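Local coordinates for Zn-dependent hydrolase of metallo-beta-lactamase superfamily TM0207 (Thermotoga maritima, PDB 1VJN), which is probably a zinc-dependent hydrolase with the metallo-beta-lactamase fold, acting on a substrate that has not been established, at residues A21-E26 with I170-K175; K14-G19 with V199-E204; I32-F37 with V52-H57; G104-F109 with L121-H126. One frame throughout, in Å; residues are numbered along the deposited sequence.

Interaction 1. Residues A21-E26 with I170-K175; sequences ACFALE and IPMHYK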
loop_
_atom_site.group_PDB
_atom_site.type_symbol
_atom_site.label_atom_id
_atom_site.label_comp_id
_atom_site.label_asym_id
_atom_site.label_seq_id
_atom_site.Cartn_x
_atom_site.Cartn_y
_atom_site.Cartn_z
ATOM N N ALA A 21 0.216 -6.326 5.100
ATOM C CA ALA A 21 0.398 -5.345 3.986
ATOM C C ALA A 21 -0.246 -5.899 2.691
ATOM O O ALA A 21 0.064 -5.438 1.598
ATOM C CB ALA A 21 1.876 -5.093 3.753
ATOM N N CYS A 22 -1.114 -6.895 2.862
ATOM C CA CYS A 22 -1.805 -7.606 1.766
ATOM C C CYS A 22 -3.166 -7.035 1.383
ATOM O O CYS A 22 -4.144 -7.122 2.120
ATOM C CB CYS A 22 -1.980 -9.069 2.109
ATOM S SG CYS A 22 -2.718 -9.978 0.728
ATOM N N PHE A 23 -3.190 -6.429 0.211
ATOM C CA PHE A 23 -4.356 -5.853 -0.410
ATOM C C PHE A 23 -4.586 -6.429 -1.799
ATOM O O PHE A 23 -3.622 -6.717 -2.524
ATOM C CB PHE A 23 -4.112 -4.358 -0.616
ATOM C CG PHE A 23 -3.907 -3.583 0.650
ATOM C CD1 PHE A 23 -2.662 -3.554 1.267
ATOM C CD2 PHE A 23 -4.934 -2.846 1.188
ATOM C CE1 PHE A 23 -2.462 -2.842 2.438
ATOM C CE2 PHE A 23 -4.734 -2.118 2.353
ATOM C CZ PHE A 23 -3.499 -2.117 2.975
ATOM N N ALA A 24 -5.844 -6.597 -2.165
ATOM C CA ALA A 24 -6.209 -6.826 -3.572
ATOM C C ALA A 24 -6.722 -5.507 -4.096
ATOM O O ALA A 24 -7.635 -4.892 -3.496
ATOM C CB ALA A 24 -7.259 -7.945 -3.753
ATOM N N LEU A 25 -6.091 -5.053 -5.181
ATOM C CA LEU A 25 -6.531 -3.887 -5.970
ATOM C C LEU A 25 -7.154 -4.338 -7.268
ATOM O O LEU A 25 -6.526 -5.042 -8.058
ATOM C CB LEU A 25 -5.338 -2.974 -6.313
ATOM C CG LEU A 25 -4.382 -2.661 -5.190
ATOM C CD1 LEU A 25 -3.176 -1.890 -5.738
ATOM C CD2 LEU A 25 -5.094 -1.880 -4.122
ATOM N N GLU A 26 -8.380 -3.924 -7.508
ATOM C CA GLU A 26 -9.032 -4.179 -8.774
ATOM C C GLU A 26 -9.205 -2.901 -9.596
ATOM O O GLU A 26 -9.799 -1.920 -9.146
ATOM C CB GLU A 26 -10.367 -4.832 -8.547
ATOM C CG GLU A 26 -10.248 -6.154 -7.830
ATOM C CD GLU A 26 -11.581 -6.679 -7.334
ATOM O OE1 GLU A 26 -12.555 -6.729 -8.129
ATOM O OE2 GLU A 26 -11.648 -7.058 -6.148
ATOM N N ILE A 170 -4.344 5.373 3.433
ATOM C CA ILE A 170 -4.722 4.227 4.209
ATOM C C ILE A 170 -3.514 3.789 5.025
ATOM O O ILE A 170 -2.509 3.343 4.446
ATOM C CB ILE A 170 -5.248 3.086 3.299
ATOM C CG1 ILE A 170 -6.491 3.528 2.495
ATOM C CG2 ILE A 170 -5.532 1.831 4.104
ATOM C CD1 ILE A 170 -6.764 2.742 1.224
ATOM N N PRO A 171 -3.579 3.938 6.361
ATOM C CA PRO A 171 -2.454 3.488 7.222
ATOM C C PRO A 171 -2.382 1.946 7.324
ATOM O O PRO A 171 -3.407 1.231 7.194
ATOM C CB PRO A 171 -2.793 4.069 8.609
ATOM C CG PRO A 171 -4.335 4.214 8.605
ATOM C CD PRO A 171 -4.704 4.525 7.153
HETATM N N MSE A 172 -1.199 1.430 7.572
HETATM C CA MSE A 172 -1.074 0.006 7.851
HETATM C C MSE A 172 0.082 -0.138 8.804
HETATM O O MSE A 172 0.701 0.864 9.154
HETATM C CB MSE A 172 -0.832 -0.799 6.576
HETATM C CG MSE A 172 0.336 -0.290 5.766
HETATM SE SE MSE A 172 0.535 -1.163 3.966
HETATM C CE MSE A 172 2.177 -0.193 3.447
ATOM N N HIS A 173 0.335 -1.375 9.239
ATOM C CA HIS A 173 1.533 -1.715 10.028
ATOM C C HIS A 173 1.464 -1.007 11.394
ATOM O O HIS A 173 2.411 -0.335 11.773
ATOM C CB HIS A 173 2.857 -1.268 9.343
ATOM C CG HIS A 173 3.332 -2.149 8.232
ATOM N ND1 HIS A 173 3.412 -1.713 6.920
ATOM C CD2 HIS A 173 3.817 -3.411 8.238
ATOM C CE1 HIS A 173 3.896 -2.680 6.163
ATOM N NE2 HIS A 173 4.136 -3.726 6.936
ATOM N N TYR A 174 0.334 -1.125 12.096
ATOM C CA TYR A 174 0.143 -0.521 13.404
ATOM C C TYR A 174 -0.295 -1.599 14.399
ATOM O O TYR A 174 -0.449 -2.746 13.987
ATOM C CB TYR A 174 -0.887 0.629 13.317
ATOM C CG TYR A 174 -2.135 0.330 12.551
ATOM C CD1 TYR A 174 -3.160 -0.339 13.145
ATOM C CD2 TYR A 174 -2.321 0.798 11.244
ATOM C CE1 TYR A 174 -4.312 -0.615 12.474
ATOM C CE2 TYR A 174 -3.501 0.575 10.579
ATOM C CZ TYR A 174 -4.494 -0.154 11.206
ATOM O OH TYR A 174 -5.680 -0.453 10.584
ATOM N N LYS A 175 -0.470 -1.220 15.682
ATOM C CA LYS A 175 -0.863 -2.111 16.751
ATOM C C LYS A 175 -2.199 -2.760 16.458
ATOM O O LYS A 175 -3.175 -2.050 16.159
ATOM C CB LYS A 175 -0.969 -1.375 18.096
ATOM C CG LYS A 175 -0.911 -2.279 19.265
ATOM C CD LYS A 175 -1.077 -1.522 20.634
ATOM C CE LYS A 175 0.084 -0.571 20.945
ATOM N NZ LYS A 175 1.431 -1.250 21.051
#
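Phe-23 sets its ring beside its own backbone N (chi1 -62°) and Met-172, modelled as selenomethionine, holds CG in the crowded position between N and the carbonyl carbon (chi1 53°), so that the two side chains cross obliquely between their strands. Beyond CG the Met-172 chain is extended, which carries SE to the rim of the aromatic ring rather than over it. SE lies 3.8 Å from Phe-23 CE1 and 5.0 Å from the ring centroid, 75° off the ring normal: an edge-on Met-aromatic contact. The same selenium touches the Ala-21 methyl, with CB 4.2 Å from SE. His-173 follows directly after the strand end with a positive phi, and its imidazole brings CE1 within 4.0 Å of Ala-21 CB. At the other end of the contact Phe-23 CE2 meets Ile-170 CG2 more loosely, at 4.4 Å. No hydrogen bond joins the two segments, so the association is apolar and dispersive. Ala-21 O accepts bonds from Thr-34 OG1 and His-120 NE2. Trp-17 stacks on the Phe-23 ring, widening the aromatic patch, while Pro-145 packs on both Met-172 and His-173 from strand 141-145. Strands 22-27 and 168-172 belong to different sheets, and their facing side chains form part of the buried interface between the two mixed sheets, the central beta-sandwich characteristic of the metallo-hydrolase/oxidoreductase fold.

Interaction 2. Residues K14-G19 with V199-E204; sequences KITWFG and VGNILE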
loop_
_atom_site.group_PDB
_atom_site.type_symbol
_atom_site.label_atom_id
_atom_site.label_comp_id
_atom_site.label_asym_id
_atom_site.label_seq_id
_atom_site.Cartn_x
_atom_site.Cartn_y
_atom_site.Cartn_z
ATOM N N LYS A 14 -11.528 -0.984 -6.725
ATOM C CA LYS A 14 -11.838 -1.620 -5.474
ATOM C C LYS A 14 -10.570 -2.105 -4.807
ATOM O O LYS A 14 -9.712 -2.745 -5.431
ATOM C CB LYS A 14 -12.787 -2.778 -5.676
ATOM C CG LYS A 14 -13.039 -3.550 -4.411
ATOM C CD LYS A 14 -14.358 -4.316 -4.481
ATOM C CE LYS A 14 -14.216 -5.796 -4.718
ATOM N NZ LYS A 14 -15.571 -6.421 -4.485
ATOM N N ILE A 15 -10.463 -1.762 -3.537
ATOM C CA ILE A 15 -9.340 -2.191 -2.689
ATOM C C ILE A 15 -9.897 -3.032 -1.572
ATOM O O ILE A 15 -10.869 -2.612 -0.912
ATOM C CB ILE A 15 -8.616 -0.991 -2.085
ATOM C CG1 ILE A 15 -8.015 -0.083 -3.182
ATOM C CG2 ILE A 15 -7.493 -1.468 -1.127
ATOM C CD1 ILE A 15 -7.917 1.377 -2.780
ATOM N N THR A 16 -9.296 -4.204 -1.378
ATOM C CA THR A 16 -9.651 -5.129 -0.310
ATOM C C THR A 16 -8.433 -5.382 0.541
ATOM O O THR A 16 -7.387 -5.740 0.042
ATOM C CB THR A 16 -10.153 -6.494 -0.879
ATOM O OG1 THR A 16 -11.359 -6.303 -1.627
ATOM C CG2 THR A 16 -10.564 -7.453 0.239
ATOM N N TRP A 17 -8.597 -5.233 1.841
ATOM C CA TRP A 17 -7.528 -5.498 2.762
ATOM C C TRP A 17 -7.713 -6.898 3.353
ATOM O O TRP A 17 -8.775 -7.243 3.825
ATOM C CB TRP A 17 -7.512 -4.433 3.847
ATOM C CG TRP A 17 -6.343 -4.519 4.743
ATOM C CD1 TRP A 17 -5.053 -4.878 4.416
ATOM C CD2 TRP A 17 -6.329 -4.181 6.111
ATOM N NE1 TRP A 17 -4.261 -4.812 5.522
ATOM C CE2 TRP A 17 -5.028 -4.390 6.581
ATOM C CE3 TRP A 17 -7.310 -3.751 7.014
ATOM C CZ2 TRP A 17 -4.670 -4.154 7.911
ATOM C CZ3 TRP A 17 -6.951 -3.516 8.334
ATOM C CH2 TRP A 17 -5.645 -3.714 8.765
ATOM N N PHE A 18 -6.646 -7.684 3.328
ATOM C CA PHE A 18 -6.624 -9.033 3.901
ATOM C C PHE A 18 -5.788 -9.114 5.186
ATOM O O PHE A 18 -5.654 -10.185 5.788
ATOM C CB PHE A 18 -6.069 -10.003 2.860
ATOM C CG PHE A 18 -6.991 -10.210 1.722
ATOM C CD1 PHE A 18 -8.087 -11.016 1.862
ATOM C CD2 PHE A 18 -6.786 -9.562 0.521
ATOM C CE1 PHE A 18 -8.938 -11.209 0.827
ATOM C CE2 PHE A 18 -7.652 -9.747 -0.517
ATOM C CZ PHE A 18 -8.716 -10.569 -0.370
ATOM N N GLY A 19 -5.231 -7.986 5.587
ATOM C CA GLY A 19 -4.422 -7.888 6.797
ATOM C C GLY A 19 -2.953 -7.720 6.487
ATOM O O GLY A 19 -2.527 -7.948 5.378
ATOM N N VAL A 199 -13.820 2.120 7.620
ATOM C CA VAL A 199 -14.604 1.247 6.801
ATOM C C VAL A 199 -14.285 -0.181 7.203
ATOM O O VAL A 199 -13.511 -0.429 8.133
ATOM C CB VAL A 199 -14.312 1.445 5.283
ATOM C CG1 VAL A 199 -14.601 2.880 4.893
ATOM C CG2 VAL A 199 -12.851 1.069 4.896
ATOM N N GLY A 200 -14.881 -1.125 6.493
ATOM C CA GLY A 200 -14.599 -2.526 6.708
ATOM C C GLY A 200 -13.392 -2.953 5.909
ATOM O O GLY A 200 -12.356 -2.255 5.874
ATOM N N ASN A 201 -13.492 -4.102 5.268
ATOM C CA ASN A 201 -12.362 -4.640 4.530
ATOM C C ASN A 201 -12.311 -4.271 3.060
ATOM O O ASN A 201 -11.410 -4.720 2.364
ATOM C CB ASN A 201 -12.267 -6.176 4.691
ATOM C CG ASN A 201 -13.375 -6.938 3.956
ATOM O OD1 ASN A 201 -14.471 -6.470 3.858
ATOM N ND2 ASN A 201 -13.054 -8.108 3.422
ATOM N N ILE A 202 -13.282 -3.497 2.580
ATOM C CA ILE A 202 -13.342 -3.049 1.194
ATOM C C ILE A 202 -13.506 -1.537 1.103
ATOM O O ILE A 202 -14.308 -0.935 1.826
ATOM C CB ILE A 202 -14.503 -3.735 0.465
ATOM C CG1 ILE A 202 -14.284 -5.248 0.388
ATOM C CG2 ILE A 202 -14.667 -3.201 -0.945
ATOM C CD1 ILE A 202 -15.590 -6.070 0.232
ATOM N N LEU A 203 -12.731 -0.922 0.228
ATOM C CA LEU A 203 -12.967 0.451 -0.161
ATOM C C LEU A 203 -13.191 0.490 -1.659
ATOM O O LEU A 203 -12.358 0.005 -2.421
ATOM C CB LEU A 203 -11.772 1.301 0.198
ATOM C CG LEU A 203 -11.883 2.797 -0.113
ATOM C CD1 LEU A 203 -12.931 3.440 0.795
ATOM C CD2 LEU A 203 -10.511 3.414 0.079
ATOM N N GLU A 204 -14.311 1.052 -2.089
ATOM C CA GLU A 204 -14.542 1.301 -3.511
ATOM C C GLU A 204 -14.445 2.788 -3.803
ATOM O O GLU A 204 -14.922 3.604 -3.007
ATOM C CB GLU A 204 -15.889 0.754 -3.953
ATOM C CG GLU A 204 -15.863 -0.753 -4.024
ATOM C CD GLU A 204 -17.209 -1.326 -4.367
ATOM O OE1 GLU A 204 -17.605 -1.172 -5.544
ATOM O OE2 GLU A 204 -17.855 -1.917 -3.457
#
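An antiparallel pairing at the margin of the six-stranded sheet joins strand 13-19 to strand 202-205, the outermost strand on that side within the chain. Ile-15 and Leu-203 are its hydrogen-bonded pair: Ile-15 N donates to Leu-203 O at 2.8 Å, almost straight at 174°, and Leu-203 N returns the bond to Ile-15 O, also at 2.8 Å. Their side chains point from the sheet face where Leu-203 reaches Val-168 and Ile-170 of the second sheet; Ile-15 CD1 and Leu-203 CD2 touch loosely there at 4.4 Å. Where the strand gives way to loop, Asn-201 O accepts from Trp-17 N at 2.9 Å and also receives the CA-H of Thr-16. The face bearing Lys-14, Thr-16, Ile-202 and Glu-204 is packed by aliphatic carbon. Lys-14 CD rests 3.7 Å from Ile-202 CG2 and 3.9 Å from Glu-204 CG, the Lys-14 and Glu-204 chains running side by side in the same direction. Thr-16 OG1 lies 3.7 Å from Ile-202 CG1. Lys-14 NZ stays 5.2 Å from Glu-204 OE2, so any attraction between these charges would be long-range, and backbone bonding with aliphatic side-chain packing holds the strands together.

Interaction 3. Residues I32-F37 with V52-H57; sequences IVTDPF and VVTESH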
loop_
_atom_site.group_PDB
_atom_site.type_symbol
_atom_site.label_atom_id
_atom_site.label_comp_id
_atom_site.label_asym_id
_atom_site.label_seq_id
_atom_site.Cartn_x
_atom_site.Cartn_y
_atom_site.Cartn_z
ATOM N N ILE A 32 -4.560 -6.964 -8.733
ATOM C CA ILE A 32 -3.193 -6.956 -8.210
ATOM C C ILE A 32 -3.253 -7.328 -6.733
ATOM O O ILE A 32 -4.106 -6.812 -6.006
ATOM C CB ILE A 32 -2.608 -5.562 -8.351
ATOM C CG1 ILE A 32 -2.526 -5.172 -9.833
ATOM C CG2 ILE A 32 -1.265 -5.505 -7.742
ATOM C CD1 ILE A 32 -2.638 -3.710 -10.086
ATOM N N VAL A 33 -2.400 -8.243 -6.302
ATOM C CA VAL A 33 -2.259 -8.568 -4.889
ATOM C C VAL A 33 -0.856 -8.164 -4.398
ATOM O O VAL A 33 0.172 -8.531 -4.988
ATOM C CB VAL A 33 -2.572 -10.048 -4.589
ATOM C CG1 VAL A 33 -2.439 -10.338 -3.043
ATOM C CG2 VAL A 33 -3.968 -10.407 -5.060
ATOM N N THR A 34 -0.811 -7.335 -3.368
ATOM C CA THR A 34 0.451 -6.947 -2.754
ATOM C C THR A 34 0.762 -7.826 -1.581
ATOM O O THR A 34 -0.130 -8.177 -0.853
ATOM C CB THR A 34 0.406 -5.543 -2.224
ATOM O OG1 THR A 34 -0.591 -5.451 -1.194
ATOM C CG2 THR A 34 -0.069 -4.613 -3.331
ATOM N N ASP A 35 2.037 -8.162 -1.410
ATOM C CA ASP A 35 2.560 -8.753 -0.191
ATOM C C ASP A 35 1.653 -9.809 0.470
ATOM O O ASP A 35 1.232 -9.618 1.628
ATOM C CB ASP A 35 2.825 -7.645 0.818
ATOM C CG ASP A 35 4.015 -6.746 0.453
ATOM O OD1 ASP A 35 4.586 -6.851 -0.642
ATOM O OD2 ASP A 35 4.464 -5.889 1.242
ATOM N N PRO A 36 1.338 -10.909 -0.220
ATOM C CA PRO A 36 0.493 -11.939 0.382
ATOM C C PRO A 36 1.260 -12.692 1.468
ATOM O O PRO A 36 2.475 -12.627 1.497
ATOM C CB PRO A 36 0.107 -12.842 -0.810
ATOM C CG PRO A 36 1.115 -12.583 -1.867
ATOM C CD PRO A 36 1.775 -11.279 -1.577
ATOM N N PHE A 37 0.564 -13.404 2.343
ATOM C CA PHE A 37 1.190 -14.122 3.476
ATOM C C PHE A 37 0.476 -15.445 3.696
ATOM O O PHE A 37 -0.525 -15.705 3.022
ATOM C CB PHE A 37 1.047 -13.307 4.764
ATOM C CG PHE A 37 -0.395 -12.932 5.079
ATOM C CD1 PHE A 37 -1.304 -13.894 5.540
ATOM C CD2 PHE A 37 -0.857 -11.626 4.861
ATOM C CE1 PHE A 37 -2.645 -13.564 5.804
ATOM C CE2 PHE A 37 -2.181 -11.284 5.134
ATOM C CZ PHE A 37 -3.085 -12.254 5.608
ATOM N N VAL A 52 -1.474 -9.965 -11.198
ATOM C CA VAL A 52 -0.184 -9.549 -10.703
ATOM C C VAL A 52 -0.094 -9.769 -9.194
ATOM O O VAL A 52 -1.066 -9.552 -8.424
ATOM C CB VAL A 52 0.107 -8.062 -11.026
ATOM C CG1 VAL A 52 1.557 -7.642 -10.533
ATOM C CG2 VAL A 52 -0.092 -7.814 -12.483
ATOM N N VAL A 53 1.092 -10.204 -8.777
ATOM C CA VAL A 53 1.451 -10.192 -7.377
ATOM C C VAL A 53 2.710 -9.360 -7.226
ATOM O O VAL A 53 3.717 -9.620 -7.902
ATOM C CB VAL A 53 1.688 -11.619 -6.819
ATOM C CG1 VAL A 53 2.234 -11.565 -5.410
ATOM C CG2 VAL A 53 0.421 -12.435 -6.842
ATOM N N THR A 54 2.682 -8.360 -6.345
ATOM C CA THR A 54 3.942 -7.673 -5.995
ATOM C C THR A 54 4.467 -7.994 -4.581
ATOM O O THR A 54 3.688 -8.266 -3.672
ATOM C CB THR A 54 3.752 -6.184 -6.090
ATOM O OG1 THR A 54 2.748 -5.781 -5.156
ATOM C CG2 THR A 54 3.259 -5.729 -7.510
ATOM N N GLU A 55 5.793 -7.898 -4.399
ATOM C CA GLU A 55 6.437 -8.182 -3.127
ATOM C C GLU A 55 7.406 -7.077 -2.811
ATOM O O GLU A 55 8.401 -6.935 -3.496
ATOM C CB GLU A 55 7.265 -9.488 -3.199
ATOM C CG GLU A 55 6.531 -10.754 -3.635
ATOM C CD GLU A 55 5.702 -11.423 -2.559
ATOM O OE1 GLU A 55 5.591 -10.906 -1.399
ATOM O OE2 GLU A 55 5.168 -12.504 -2.907
ATOM N N SER A 56 7.155 -6.361 -1.739
ATOM C CA SER A 56 8.019 -5.323 -1.250
ATOM C C SER A 56 9.392 -5.793 -0.767
ATOM O O SER A 56 10.351 -5.010 -0.812
ATOM C CB SER A 56 7.288 -4.537 -0.162
ATOM O OG SER A 56 7.096 -5.330 0.961
ATOM N N HIS A 57 9.503 -7.046 -0.312
ATOM C CA HIS A 57 10.779 -7.610 0.086
ATOM C C HIS A 57 10.765 -9.135 -0.069
ATOM O O HIS A 57 9.702 -9.733 -0.175
ATOM C CB HIS A 57 11.131 -7.224 1.510
ATOM C CG HIS A 57 10.069 -7.540 2.497
ATOM N ND1 HIS A 57 8.972 -6.730 2.687
ATOM C CD2 HIS A 57 9.899 -8.607 3.316
ATOM C CE1 HIS A 57 8.171 -7.283 3.579
ATOM N NE2 HIS A 57 8.720 -8.410 3.991
HETATM O O HOH W 1 3.933 -4.892 -2.690
#
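The carboxylate of Asp-35 is gripped by Ser-56 at both oxygens, each through its syn lone pair, OD1 taking the backbone N-H at 2.8 Å and OD2 the hydroxyl OG at 2.7 Å. Two bonds from one residue thus fix the rotation of the group. Water 1 also donates to OD1, at 2.9 Å, and is hydrogen-bonded to Thr-54 OG1. His-57 ND1 donates to Ser-56 OG at 2.9 Å, with OG tilted 31° from the ring plane; this chain of bonds from imidazole through hydroxyl to carboxylate may polarise the histidine. The Glu-55 carboxylate has Pro-36 CD 3.8 Å from both its oxygens, while its OE2 bonds to His-65 ND1. Behind these loops, the strands pair in parallel: Val-33 N donates to Val-52 O at 2.8 Å, Val-33 O accepts from Thr-54 N, and Asp-35 N closes the ladder on Thr-54 O. His-57 opens the sequence HQHFDH, which fits the family's HxHxDH metal-site motif. Strands 30-34 and 52-54 lie inside the six-stranded sheet, between strands 22-27 and 73-75, with Ile-32 and Thr-54 packing against Phe-111 of strand 105-113 in the opposing sheet.

Interaction 4. Residues G104-F109 with L121-H126; sequences GKNIVF and LGDLGH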
loop_
_atom_site.group_PDB
_atom_site.type_symbol
_atom_site.label_atom_id
_atom_site.label_comp_id
_atom_site.label_asym_id
_atom_site.label_seq_id
_atom_site.Cartn_x
_atom_site.Cartn_y
_atom_site.Cartn_z
ATOM N N GLY A 104 18.262 -6.845 3.726
ATOM C CA GLY A 104 17.239 -7.032 2.680
ATOM C C GLY A 104 16.963 -5.818 1.775
ATOM O O GLY A 104 17.894 -5.120 1.344
ATOM N N LYS A 105 15.689 -5.572 1.477
ATOM C CA LYS A 105 15.305 -4.433 0.623
ATOM C C LYS A 105 13.870 -3.991 0.890
ATOM O O LYS A 105 13.150 -4.675 1.596
ATOM C CB LYS A 105 15.419 -4.814 -0.857
ATOM C CG LYS A 105 14.302 -5.789 -1.327
ATOM C CD LYS A 105 14.716 -6.546 -2.545
ATOM C CE LYS A 105 13.604 -7.486 -2.961
ATOM N NZ LYS A 105 13.956 -8.346 -4.143
ATOM N N ASN A 106 13.462 -2.869 0.291
ATOM C CA ASN A 106 12.065 -2.427 0.314
ATOM C C ASN A 106 11.754 -1.819 -1.024
ATOM O O ASN A 106 12.404 -0.877 -1.461
ATOM C CB ASN A 106 11.776 -1.438 1.445
ATOM C CG ASN A 106 10.322 -1.170 1.605
ATOM O OD1 ASN A 106 9.547 -2.056 2.030
ATOM N ND2 ASN A 106 9.903 0.022 1.209
ATOM N N ILE A 107 10.784 -2.411 -1.706
ATOM C CA ILE A 107 10.348 -1.862 -2.953
ATOM C C ILE A 107 8.938 -1.316 -2.770
ATOM O O ILE A 107 8.049 -2.028 -2.385
ATOM C CB ILE A 107 10.371 -2.900 -4.028
ATOM C CG1 ILE A 107 11.764 -3.536 -4.133
ATOM C CG2 ILE A 107 10.000 -2.268 -5.405
ATOM C CD1 ILE A 107 11.826 -4.696 -5.037
ATOM N N VAL A 108 8.813 -0.029 -3.081
ATOM C CA VAL A 108 7.572 0.717 -3.189
ATOM C C VAL A 108 7.034 0.469 -4.596
ATOM O O VAL A 108 7.766 0.576 -5.587
ATOM C CB VAL A 108 7.884 2.232 -3.021
ATOM C CG1 VAL A 108 6.742 3.064 -3.392
ATOM C CG2 VAL A 108 8.397 2.526 -1.607
ATOM N N PHE A 109 5.772 0.108 -4.699
ATOM C CA PHE A 109 5.151 -0.082 -6.003
ATOM C C PHE A 109 4.114 0.956 -6.272
ATOM O O PHE A 109 3.340 1.312 -5.393
ATOM C CB PHE A 109 4.524 -1.493 -6.076
ATOM C CG PHE A 109 5.552 -2.563 -6.257
ATOM C CD1 PHE A 109 6.142 -2.743 -7.493
ATOM C CD2 PHE A 109 5.955 -3.375 -5.211
ATOM C CE1 PHE A 109 7.098 -3.678 -7.667
ATOM C CE2 PHE A 109 6.937 -4.323 -5.414
ATOM C CZ PHE A 109 7.488 -4.480 -6.608
ATOM N N LEU A 121 3.598 1.523 0.001
ATOM C CA LEU A 121 4.932 1.888 0.436
ATOM C C LEU A 121 5.785 0.776 1.067
ATOM O O LEU A 121 6.949 1.011 1.384
ATOM C CB LEU A 121 4.839 3.093 1.343
ATOM C CG LEU A 121 4.569 4.464 0.658
ATOM C CD1 LEU A 121 4.318 5.506 1.740
ATOM C CD2 LEU A 121 5.692 4.933 -0.295
ATOM N N GLY A 122 5.231 -0.413 1.246
ATOM C CA GLY A 122 5.963 -1.538 1.803
ATOM C C GLY A 122 6.209 -1.267 3.294
ATOM O O GLY A 122 5.341 -0.792 3.991
ATOM N N ASP A 123 7.426 -1.564 3.751
ATOM C CA ASP A 123 7.865 -1.363 5.125
ATOM C C ASP A 123 8.812 -0.173 5.189
ATOM O O ASP A 123 9.825 -0.196 5.850
ATOM C CB ASP A 123 8.563 -2.635 5.550
ATOM C CG ASP A 123 7.598 -3.817 5.594
ATOM O OD1 ASP A 123 6.503 -3.659 6.156
ATOM O OD2 ASP A 123 7.809 -4.912 5.072
ATOM N N LEU A 124 8.428 0.909 4.540
ATOM C CA LEU A 124 9.262 2.087 4.384
ATOM C C LEU A 124 9.748 2.514 5.728
ATOM O O LEU A 124 8.930 2.695 6.644
ATOM C CB LEU A 124 8.479 3.216 3.751
ATOM C CG LEU A 124 9.255 4.531 3.535
ATOM C CD1 LEU A 124 10.342 4.368 2.501
ATOM C CD2 LEU A 124 8.295 5.572 3.087
ATOM N N GLY A 125 11.074 2.696 5.804
ATOM C CA GLY A 125 11.783 2.893 7.057
ATOM C C GLY A 125 12.255 4.293 7.277
ATOM O O GLY A 125 12.781 4.604 8.361
ATOM N N HIS A 126 12.152 5.145 6.260
ATOM C CA HIS A 126 12.708 6.514 6.377
ATOM C C HIS A 126 11.811 7.372 5.488
ATOM O O HIS A 126 11.105 6.871 4.621
ATOM C CB HIS A 126 14.179 6.611 5.877
ATOM C CG HIS A 126 14.339 6.140 4.457
ATOM N ND1 HIS A 126 13.934 6.886 3.373
ATOM C CD2 HIS A 126 14.751 4.949 3.950
ATOM C CE1 HIS A 126 14.137 6.204 2.260
ATOM N NE2 HIS A 126 14.645 5.028 2.581
HETATM O O HOH W 2 8.689 -4.273 2.590
#
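Asn-106 leaves strand 105-113 with CB directed at the 121-126 loop, and CG is anti to the backbone N (chi1 -170°), which carries the amide into the turn after strand 116-120, an element of the metallo-beta-lactamase fold. OD1 accepts the backbone N-H of Asp-123 at 2.8 Å, the donor standing 31° above the carbonyl plane, and Gly-122 CA, at positive phi, passes 3.6 Å from this oxygen. ND2 donates to Leu-121 O at 3.1 Å, nearly straight at 172° and with the acceptor in the amide plane; it also bonds to Thr-93 OG1 of the adjoining strand. The amide is therefore fixed in rotation, and its oxygen and nitrogen grip the loop backbone at Asp-123 N and Leu-121 O, two residues apart. Leu-121 O takes a further, weak bond from Leu-124 N. Beyond the polar grip, Val-108 and Leu-121 lie side by side, with CG1 of Val-108 3.8 Å from CD2 of Leu-121. The loop sequence LGD places Asp-123 probably at the family's metal site, where its side chain also touches His-57. Water 2 lies 2.7 Å from Asp-123 OD2 and only 2.4 Å from Asn-106 OD1, with more acceptors around it than it has protons.

From the N terminus the chain opens interaction 2 at 14-19, then interaction 1 at 21-26 and interaction 3 at 32-37. Interaction 3 closes first, at 52-57; interaction 4 then opens at 104-109 and closes at 121-126. Interaction 1 closes at 170-175 and interaction 2 last, at 199-204. Interactions 3 and 4 therefore lie in series inside the loop of interaction 1, itself nested in that of interaction 2, and none cross. Interactions 2 and 3 pair strands of the six-stranded sheet, interaction 4 fastens a loop to the eight-stranded one, and interaction 1 bridges both. His-57, Asp-123 and His-173 bring interactions 3, 4 and 1 together, while interaction 2 stays about 10 Å from interaction 4 between nearest atoms.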